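Local coordinates for protein dipeptidase AC. Metallo peptidase. MEROPS family M19 (Rhodobacter sphaeroides, PDB 3FDG) that probably hydrolyses dipeptides at a two-metal centre, as a metallodipeptidase, at residues Glu137-Ile142 and Arg158-Val163. Numbering follows the deposited sequence.
With MG (magnesium ion), chain F; MG (magnesium ion), chain E.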
loop_
_atom_site.group_PDB
_atom_site.type_symbol
_atom_site.label_atom_id
_atom_site.label_comp_id
_atom_site.label_asym_id
_atom_site.label_seq_id
_atom_site.Cartn_x
_atom_site.Cartn_y
_atom_site.Cartn_z
ATOM N N GLU B 137 1.119 8.993 -11.449
ATOM C CA GLU B 137 1.603 9.657 -12.674
ATOM C C GLU B 137 3.071 9.283 -12.906
ATOM O O GLU B 137 3.969 9.868 -12.285
ATOM C CB GLU B 137 1.446 11.191 -12.541
ATOM C CG GLU B 137 2.082 11.992 -13.729
ATOM C CD GLU B 137 1.677 13.450 -13.743
ATOM O OE1 GLU B 137 1.379 14.017 -12.691
ATOM O OE2 GLU B 137 1.628 14.036 -14.820
ATOM N N GLY B 138 3.299 8.252 -13.708
ATOM C CA GLY B 138 4.634 7.721 -13.845
ATOM C C GLY B 138 4.674 6.557 -12.887
ATOM O O GLY B 138 4.261 6.682 -11.718
ATOM N N ALA B 139 5.141 5.418 -13.389
ATOM C CA ALA B 139 5.067 4.178 -12.656
ATOM C C ALA B 139 6.416 3.776 -11.987
ATOM O O ALA B 139 6.695 2.586 -11.758
ATOM C CB ALA B 139 4.593 3.075 -13.596
ATOM N N GLU B 140 7.236 4.752 -11.640
ATOM C CA GLU B 140 8.523 4.466 -10.989
ATOM C C GLU B 140 8.425 3.640 -9.710
ATOM O O GLU B 140 9.309 2.787 -9.464
ATOM C CB GLU B 140 9.275 5.777 -10.710
ATOM C CG GLU B 140 9.832 6.474 -11.926
ATOM C CD GLU B 140 8.845 7.440 -12.607
ATOM O OE1 GLU B 140 7.654 7.484 -12.226
ATOM O OE2 GLU B 140 9.285 8.163 -13.525
ATOM N N ALA B 141 7.357 3.832 -8.920
ATOM C CA ALA B 141 7.219 3.103 -7.656
ATOM C C ALA B 141 6.829 1.614 -7.917
ATOM O O ALA B 141 6.719 0.816 -6.987
ATOM C CB ALA B 141 6.218 3.768 -6.789
ATOM N N ILE B 142 6.673 1.249 -9.186
ATOM C CA ILE B 142 6.358 -0.142 -9.498
ATOM C C ILE B 142 7.570 -0.798 -10.165
ATOM O O ILE B 142 8.055 -0.328 -11.195
ATOM C CB ILE B 142 5.109 -0.251 -10.393
ATOM C CG1 ILE B 142 3.928 0.399 -9.708
ATOM C CG2 ILE B 142 4.712 -1.758 -10.730
ATOM C CD1 ILE B 142 3.216 1.215 -10.662
ATOM N N ARG B 158 -6.439 3.217 -8.803
ATOM C CA ARG B 158 -7.365 2.835 -9.855
ATOM C C ARG B 158 -6.988 3.429 -11.185
ATOM O O ARG B 158 -7.716 3.243 -12.145
ATOM C CB ARG B 158 -8.817 3.205 -9.499
ATOM C CG ARG B 158 -9.430 2.407 -8.278
ATOM C CD ARG B 158 -9.649 0.953 -8.638
ATOM N NE ARG B 158 -10.178 0.194 -7.501
ATOM C CZ ARG B 158 -9.456 -0.295 -6.485
ATOM N NH1 ARG B 158 -8.139 -0.104 -6.418
ATOM N NH2 ARG B 158 -10.059 -1.025 -5.530
ATOM N N SER B 159 -5.862 4.145 -11.251
ATOM C CA SER B 159 -5.478 4.809 -12.486
ATOM C C SER B 159 -3.957 4.917 -12.491
ATOM O O SER B 159 -3.373 5.172 -11.453
ATOM C CB SER B 159 -6.073 6.256 -12.420
ATOM O OG SER B 159 -5.883 6.861 -13.643
ATOM N N LEU B 160 -3.300 4.726 -13.637
ATOM C CA LEU B 160 -1.841 4.774 -13.667
ATOM C C LEU B 160 -1.385 5.246 -15.057
ATOM O O LEU B 160 -1.787 4.663 -16.078
ATOM C CB LEU B 160 -1.287 3.321 -13.450
ATOM C CG LEU B 160 0.217 3.088 -13.636
ATOM C CD1 LEU B 160 0.990 3.907 -12.609
ATOM C CD2 LEU B 160 0.606 1.607 -13.478
ATOM N N GLY B 161 -0.533 6.265 -15.086
ATOM C CA GLY B 161 0.213 6.610 -16.298
ATOM C C GLY B 161 1.539 5.895 -16.227
ATOM O O GLY B 161 2.342 6.115 -15.287
ATOM N N PRO B 162 1.828 5.046 -17.232
ATOM C CA PRO B 162 3.110 4.358 -17.057
ATOM C C PRO B 162 4.306 5.279 -17.001
ATOM O O PRO B 162 5.305 4.915 -16.411
ATOM C CB PRO B 162 3.219 3.462 -18.306
ATOM C CG PRO B 162 1.753 3.253 -18.730
ATOM C CD PRO B 162 1.048 4.542 -18.373
ATOM N N VAL B 163 4.249 6.433 -17.655
ATOM C CA VAL B 163 5.377 7.387 -17.605
ATOM C C VAL B 163 4.931 8.817 -17.313
ATOM O O VAL B 163 3.845 9.229 -17.669
ATOM C CB VAL B 163 6.185 7.397 -18.931
ATOM C CG1 VAL B 163 6.657 6.001 -19.266
ATOM C CG2 VAL B 163 5.306 7.979 -20.117
HETATM MG MG MG F . 1.317 15.784 -15.867
HETATM MG MG MG E . 0.740 15.871 -12.291
HETATM O O HOH W 1 2.727 16.342 -12.077
HETATM O O HOH W 2 1.364 17.781 -17.046
HETATM O O HOH W 3 3.446 16.660 -15.173
#
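Two consecutive amides, those of Gly-138 and Ala-139, donate hydrogen bonds to two consecutive carbonyl oxygens just where Glu-137, paired in parallel with Gly-161, presents a metal-bridging carboxylate. Gly-138 N donates to Gly-161 O at 2.8 Å, bent to 133° at the hydrogen and tilted from the carbonyl plane. Ala-139 N reaches Pro-162 O at 3.1 Å, approaching from above that carbonyl's plane, 66° out of it. With CG anti to the backbone N (chi1 174°) and an extended chain beyond it, Glu-137 carries its carboxylate clear of this backbone seam. There OE1 binds one magnesium at 2.0 Å and OE2 the other at 2.1 Å, so each oxygen serves a different ion; His-11 and Asp-13 also bind the first ion, His-210 and His-231 the second. Beyond the bonds, Leu-160 forms an apolar patch: CD1 lies 3.8 Å from Ala-139 CB, while CD2 meets Ile-142 CD1 tip to tip at 3.9 Å. A type I turn from Ala-139 to Ile-142 brings that isoleucine back. All this occurs where parallel strands 130-137 and 157-161 of the TIM-barrel-like fold end, joined through helix 147-155; strand 48-56 flanks Glu-137, and helix 190-202 packs against Leu-160 and Pro-162.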